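Local coordinates for uncharacterized protein (Arthrobacter sp., PDB 3BL4) that is of unknown function but belongs to a STAS-related family and forms a two-chain assembly in which one subunit's sheet continues into the other, at residues A[81-95]-A[107-121]. Numbering follows the deposited sequence. Where two conformers were deposited one is given.
Sequences RIALLGSSPVDRVLA and PTKFFTSERDALTWL. With SO4 (sulfate ion), chain D; SO4 (sulfate ion), chain C.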
loop_
_atom_site.group_PDB
_atom_site.type_symbol
_atom_site.label_atom_id
_atom_site.label_comp_id
_atom_site.label_asym_id
_atom_site.label_seq_id
_atom_site.Cartn_x
_atom_site.Cartn_y
_atom_site.Cartn_z
ATOM N N ARG A 81 6.643 4.762 16.252
ATOM C CA ARG A 81 5.461 3.940 16.006
ATOM C C ARG A 81 4.407 4.848 15.408
ATOM O O ARG A 81 4.478 6.061 15.598
ATOM C CB ARG A 81 4.963 3.266 17.288
ATOM C CG ARG A 81 4.741 4.183 18.456
ATOM C CD ARG A 81 4.906 3.468 19.814
ATOM N NE ARG A 81 3.784 2.576 20.150
ATOM C CZ ARG A 81 3.828 1.244 20.189
ATOM N NH1 ARG A 81 4.938 0.583 19.895
ATOM N NH2 ARG A 81 2.743 0.558 20.541
ATOM N N ILE A 82 3.457 4.302 14.657
ATOM C CA ILE A 82 2.477 5.170 13.969
ATOM C C ILE A 82 1.046 4.712 14.205
ATOM O O ILE A 82 0.727 3.589 13.921
ATOM C CB ILE A 82 2.723 5.249 12.456
ATOM C CG1 ILE A 82 4.175 5.653 12.153
ATOM C CG2 ILE A 82 1.742 6.219 11.819
ATOM C CD1 ILE A 82 4.460 5.886 10.674
ATOM N N ALA A 83 0.206 5.583 14.764
ATOM C CA ALA A 83 -1.215 5.307 14.915
ATOM C C ALA A 83 -1.894 6.105 13.833
ATOM O O ALA A 83 -1.696 7.311 13.751
ATOM C CB ALA A 83 -1.728 5.743 16.285
ATOM N N LEU A 84 -2.683 5.450 12.995
ATOM C CA LEU A 84 -3.391 6.154 11.960
ATOM C C LEU A 84 -4.846 6.195 12.369
ATOM O O LEU A 84 -5.466 5.157 12.552
ATOM C CB LEU A 84 -3.178 5.480 10.602
ATOM C CG LEU A 84 -1.687 5.388 10.242
ATOM C CD1 LEU A 84 -1.113 4.047 10.672
ATOM C CD2 LEU A 84 -1.410 5.639 8.779
ATOM N N LEU A 85 -5.375 7.406 12.535
ATOM C CA LEU A 85 -6.694 7.599 13.110
ATOM C C LEU A 85 -7.690 7.987 12.044
ATOM O O LEU A 85 -7.537 9.027 11.404
ATOM C CB LEU A 85 -6.617 8.693 14.159
ATOM C CG LEU A 85 -7.908 9.219 14.808
ATOM C CD1 LEU A 85 -8.551 8.106 15.619
ATOM C CD2 LEU A 85 -7.596 10.454 15.655
ATOM N N GLY A 86 -8.721 7.161 11.863
ATOM C CA GLY A 86 -9.836 7.499 10.958
ATOM C C GLY A 86 -11.163 7.763 11.645
ATOM O O GLY A 86 -11.236 7.794 12.856
ATOM N N SER A 87 -12.207 7.949 10.845
ATOM C CA SER A 87 -13.582 8.171 11.329
ATOM C C SER A 87 -14.434 6.902 11.314
ATOM O O SER A 87 -15.265 6.689 12.199
ATOM C CB SER A 87 -14.293 9.217 10.467
ATOM O OG SER A 87 -13.912 10.514 10.865
ATOM N N SER A 88 -14.265 6.107 10.266
ATOM C CA SER A 88 -14.975 4.852 10.120
ATOM C C SER A 88 -13.992 3.801 9.623
ATOM O O SER A 88 -12.912 4.155 9.143
ATOM C CB SER A 88 -16.143 5.039 9.152
ATOM O OG SER A 88 -15.690 5.338 7.848
ATOM N N PRO A 89 -14.329 2.507 9.772
ATOM C CA PRO A 89 -13.459 1.420 9.294
ATOM C C PRO A 89 -12.993 1.499 7.826
ATOM O O PRO A 89 -11.921 1.006 7.523
ATOM C CB PRO A 89 -14.312 0.161 9.521
ATOM C CG PRO A 89 -15.205 0.527 10.658
ATOM C CD PRO A 89 -15.534 1.978 10.447
ATOM N N VAL A 90 -13.767 2.116 6.935
ATOM C CA VAL A 90 -13.360 2.258 5.531
ATOM C C VAL A 90 -12.110 3.135 5.358
ATOM O O VAL A 90 -11.422 3.046 4.341
ATOM C CB VAL A 90 -14.504 2.847 4.648
ATOM C CG1 VAL A 90 -14.739 4.326 4.936
ATOM C CG2 VAL A 90 -14.190 2.663 3.178
ATOM N N ASP A 91 -11.832 3.998 6.342
ATOM C CA ASP A 91 -10.702 4.929 6.267
ATOM C C ASP A 91 -9.375 4.194 6.361
ATOM O O ASP A 91 -8.333 4.782 6.095
ATOM C CB ASP A 91 -10.777 5.987 7.376
ATOM C CG ASP A 91 -11.850 7.018 7.135
ATOM O OD1 ASP A 91 -12.297 7.177 5.982
ATOM O OD2 ASP A 91 -12.233 7.693 8.110
ATOM N N ARG A 92 -9.415 2.920 6.746
ATOM C CA ARG A 92 -8.235 2.059 6.701
ATOM C C ARG A 92 -7.549 2.011 5.310
ATOM O O ARG A 92 -6.329 1.822 5.223
ATOM C CB ARG A 92 -8.609 0.652 7.165
ATOM C CG ARG A 92 -7.415 -0.263 7.405
ATOM C CD ARG A 92 -7.860 -1.699 7.642
ATOM N NE ARG A 92 -8.326 -1.885 9.003
ATOM C CZ ARG A 92 -7.522 -2.091 10.043
ATOM N NH1 ARG A 92 -6.206 -2.165 9.889
ATOM N NH2 ARG A 92 -8.048 -2.233 11.242
ATOM N N VAL A 93 -8.322 2.174 4.237
ATOM C CA VAL A 93 -7.775 2.205 2.885
ATOM C C VAL A 93 -6.777 3.357 2.726
ATOM O O VAL A 93 -5.795 3.259 1.980
ATOM C CB VAL A 93 -8.912 2.338 1.827
ATOM C CG1 VAL A 93 -8.348 2.392 0.425
ATOM C CG2 VAL A 93 -9.890 1.178 1.949
ATOM N N LEU A 94 -7.033 4.458 3.421
ATOM C CA LEU A 94 -6.112 5.607 3.415
ATOM C C LEU A 94 -4.851 5.311 4.224
ATOM O O LEU A 94 -3.739 5.728 3.849
ATOM C CB LEU A 94 -6.794 6.843 3.983
ATOM C CG LEU A 94 -7.962 7.398 3.198
ATOM C CD1 LEU A 94 -8.531 8.585 3.959
ATOM C CD2 LEU A 94 -7.531 7.793 1.795
ATOM N N ALA A 95 -5.030 4.596 5.330
ATOM C CA ALA A 95 -3.919 4.156 6.160
ATOM C C ALA A 95 -2.994 3.271 5.353
ATOM O O ALA A 95 -1.785 3.491 5.317
ATOM C CB ALA A 95 -4.425 3.415 7.405
ATOM N N PRO A 107 6.147 -0.197 14.395
ATOM C CA PRO A 107 4.771 -0.581 14.598
ATOM C C PRO A 107 3.784 0.446 14.071
ATOM O O PRO A 107 3.983 1.658 14.220
ATOM C CB PRO A 107 4.666 -0.679 16.139
ATOM C CG PRO A 107 6.002 -0.995 16.566
ATOM C CD PRO A 107 6.883 -0.196 15.677
ATOM N N THR A 108 2.736 -0.054 13.435
ATOM C CA THR A 108 1.677 0.782 12.912
ATOM C C THR A 108 0.357 0.119 13.255
ATOM O O THR A 108 0.292 -1.097 13.367
ATOM C CB THR A 108 1.793 0.930 11.395
ATOM O OG1 THR A 108 1.606 -0.344 10.788
ATOM C CG2 THR A 108 3.141 1.480 11.007
ATOM N N LYS A 109 -0.680 0.922 13.457
ATOM C CA LYS A 109 -1.988 0.399 13.812
ATOM C C LYS A 109 -3.049 1.425 13.422
ATOM O O LYS A 109 -2.806 2.635 13.461
ATOM C CB LYS A 109 -2.045 0.107 15.315
ATOM C CG LYS A 109 -3.299 -0.600 15.784
ATOM C CD LYS A 109 -3.193 -1.045 17.266
ATOM C CE LYS A 109 -2.431 -2.361 17.417
ATOM N NZ LYS A 109 -3.039 -3.467 16.652
ATOM N N PHE A 110 -4.225 0.925 13.060
ATOM C CA PHE A 110 -5.341 1.763 12.648
ATOM C C PHE A 110 -6.336 1.890 13.812
ATOM O O PHE A 110 -6.590 0.914 14.524
ATOM C CB PHE A 110 -6.019 1.151 11.409
ATOM C CG PHE A 110 -7.301 1.813 11.034
ATOM C CD1 PHE A 110 -7.299 3.038 10.382
ATOM C CD2 PHE A 110 -8.517 1.226 11.348
ATOM C CE1 PHE A 110 -8.484 3.666 10.036
ATOM C CE2 PHE A 110 -9.715 1.859 11.012
ATOM C CZ PHE A 110 -9.695 3.073 10.341
ATOM N N PHE A 111 -6.870 3.102 14.003
ATOM C CA PHE A 111 -7.887 3.374 15.023
ATOM C C PHE A 111 -9.011 4.224 14.465
ATOM O O PHE A 111 -8.829 4.971 13.482
ATOM C CB PHE A 111 -7.276 4.147 16.201
ATOM C CG PHE A 111 -6.108 3.462 16.850
ATOM C CD1 PHE A 111 -4.833 3.558 16.306
ATOM C CD2 PHE A 111 -6.279 2.747 18.026
ATOM C CE1 PHE A 111 -3.764 2.936 16.898
ATOM C CE2 PHE A 111 -5.210 2.134 18.647
ATOM C CZ PHE A 111 -3.957 2.226 18.087
ATOM N N THR A 112 -10.174 4.116 15.100
ATOM C CA THR A 112 -11.227 5.148 14.999
ATOM C C THR A 112 -11.458 5.882 16.331
ATOM O O THR A 112 -12.263 6.827 16.398
ATOM C CB THR A 112 -12.572 4.557 14.519
ATOM O OG1 THR A 112 -12.838 3.352 15.249
ATOM C CG2 THR A 112 -12.548 4.270 12.981
ATOM N N SER A 113 -10.756 5.446 17.384
ATOM C CA SER A 113 -10.791 6.092 18.701
ATOM C C SER A 113 -9.473 6.807 18.954
ATOM O O SER A 113 -8.433 6.169 19.041
ATOM C CB SER A 113 -11.003 5.040 19.797
ATOM O OG SER A 113 -10.598 5.494 21.092
ATOM N N GLU A 114 -9.523 8.129 19.083
ATOM C CA GLU A 114 -8.363 8.918 19.433
ATOM C C GLU A 114 -7.788 8.530 20.807
ATOM O O GLU A 114 -6.586 8.441 20.977
ATOM C CB GLU A 114 -8.725 10.402 19.395
ATOM C CG GLU A 114 -7.535 11.324 19.558
ATOM C CD GLU A 114 -7.852 12.803 19.270
ATOM O OE1 GLU A 114 -8.918 13.110 18.682
ATOM O OE2 GLU A 114 -7.013 13.654 19.637
ATOM N N ARG A 115 -8.639 8.285 21.790
ATOM C CA ARG A 115 -8.147 7.875 23.102
ATOM C C ARG A 115 -7.349 6.599 23.001
ATOM O O ARG A 115 -6.277 6.490 23.592
ATOM C CB ARG A 115 -9.289 7.674 24.096
ATOM C CG ARG A 115 -9.905 8.961 24.560
ATOM C CD ARG A 115 -10.980 8.705 25.581
ATOM N NE ARG A 115 -12.251 9.290 25.169
ATOM C CZ ARG A 115 -13.333 8.605 24.794
ATOM N NH1 ARG A 115 -13.346 7.268 24.782
ATOM N NH2 ARG A 115 -14.426 9.274 24.430
ATOM N N ASP A 116 -7.886 5.632 22.263
ATOM C CA ASP A 116 -7.210 4.353 22.077
ATOM C C ASP A 116 -5.889 4.555 21.340
ATOM O O ASP A 116 -4.866 3.983 21.730
ATOM C CB ASP A 116 -8.105 3.353 21.334
ATOM C CG ASP A 116 -9.140 2.689 22.240
ATOM O OD1 ASP A 116 -9.106 2.905 23.471
ATOM O OD2 ASP A 116 -9.983 1.922 21.713
ATOM N N ALA A 117 -5.914 5.402 20.314
ATOM C CA ALA A 117 -4.724 5.713 19.519
ATOM C C ALA A 117 -3.599 6.218 20.403
ATOM O O ALA A 117 -2.472 5.727 20.347
ATOM C CB ALA A 117 -5.066 6.750 18.417
ATOM N N LEU A 118 -3.929 7.189 21.255
ATOM C CA LEU A 118 -2.952 7.826 22.127
ATOM C C LEU A 118 -2.440 6.898 23.191
ATOM O O LEU A 118 -1.271 6.989 23.590
ATOM C CB LEU A 118 -3.567 9.031 22.812
ATOM C CG LEU A 118 -3.882 10.197 21.887
ATOM C CD1 LEU A 118 -4.666 11.257 22.669
ATOM C CD2 LEU A 118 -2.596 10.757 21.301
ATOM N N THR A 119 -3.319 6.040 23.700
ATOM C CA THR A 119 -2.907 5.094 24.715
ATOM C C THR A 119 -1.889 4.160 24.089
ATOM O O THR A 119 -0.840 3.909 24.658
ATOM C CB THR A 119 -4.088 4.293 25.277
ATOM O OG1 THR A 119 -5.080 5.200 25.775
ATOM C CG2 THR A 119 -3.620 3.359 26.414
ATOM N N TRP A 120 -2.195 3.680 22.890
ATOM C CA TRP A 120 -1.323 2.741 22.203
ATOM C C TRP A 120 0.035 3.366 21.842
ATOM O O TRP A 120 1.087 2.721 21.987
ATOM C CB TRP A 120 -2.025 2.201 20.968
ATOM C CG TRP A 120 -1.212 1.204 20.227
ATOM C CD1 TRP A 120 -1.050 -0.120 20.526
ATOM C CD2 TRP A 120 -0.439 1.451 19.054
ATOM N NE1 TRP A 120 -0.230 -0.713 19.588
ATOM C CE2 TRP A 120 0.166 0.232 18.684
ATOM C CE3 TRP A 120 -0.177 2.592 18.291
ATOM C CZ2 TRP A 120 1.005 0.123 17.582
ATOM C CZ3 TRP A 120 0.653 2.483 17.197
ATOM C CH2 TRP A 120 1.229 1.260 16.848
ATOM N N LEU A 121 -0.005 4.614 21.389
ATOM C CA LEU A 121 1.191 5.387 21.086
ATOM C C LEU A 121 2.097 5.598 22.296
ATOM O O LEU A 121 3.308 5.712 22.138
ATOM C CB LEU A 121 0.818 6.759 20.484
ATOM C CG LEU A 121 0.520 6.816 18.986
ATOM C CD1 LEU A 121 0.228 8.246 18.547
ATOM C CD2 LEU A 121 1.640 6.218 18.158
HETATM S S SO4 D . -12.450 9.051 20.976
HETATM O O1 SO4 D . -11.419 9.662 21.805
HETATM O O2 SO4 D . -13.752 9.638 21.298
HETATM O O3 SO4 D . -12.142 9.321 19.554
HETATM O O4 SO4 D . -12.496 7.616 21.272
HETATM S S SO4 C . -3.893 -2.926 12.506
HETATM O O1 SO4 C . -3.054 -3.444 13.587
HETATM O O2 SO4 C . -4.911 -2.017 13.038
HETATM O O3 SO4 C . -3.068 -2.231 11.526
HETATM O O4 SO4 C . -4.550 -4.038 11.832
HETATM O O HOH W 1 -12.185 9.079 14.981
#
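Arg81 reaches across to Pro107, Trp120 and Leu121. Its CB lies against Pro107 O, and CG meets Leu121 CD2 at 3.7 Å. CD touches Leu121 O. The chain bends at chi3 (-74°), which brings the guanidinium back over the indole of Trp120. NE and NH2 then grip the backbone O of Trp120 from the same face of its carbonyl plane, NH2 at 3.1 Å. The guanidinium makes a cation-pi contact over the six-membered ring of Trp120, the two planes 39° apart, with Arg81 NH2 3.2 Å from Trp120 CE2. NH1 rests on Pro107 CG. A leucine here would probably leave Trp120 O without these two donors and the indole face without its cation.

From Ile82 onward, strand 82-85 runs parallel to strand 108-111. Ile82 N, Leu84 N and Gly86 N donate to Pro107 O, Lys109 O and Phe111 O; Lys109 N and Phe111 N donate back to Ile82 O and Leu84 O. On the helix 114-121 face, Ala83 CB sits 3.5 Å from Phe111 CE1 and also touches Leu121 CG.

On the other face, Arg92 CB lies over the centre of the Phe110 ring, a CH-pi contact. Ser88 O meets the edge of that ring. Phe110 N donates to O2 of a sulfate at 3.0 Å, an ion that was probably picked up during crystallisation. Arg92 NH1 adds weak bonds to it.

A strand of the second subunit pairs in parallel with residues 81-85. Strand 79-85, helix 92-102 and strand 108-111 form a beta-alpha-beta unit, with helix 114-121 packed on the opposite side of the sheet, consistent with the alpha/beta architecture of STAS-like domains.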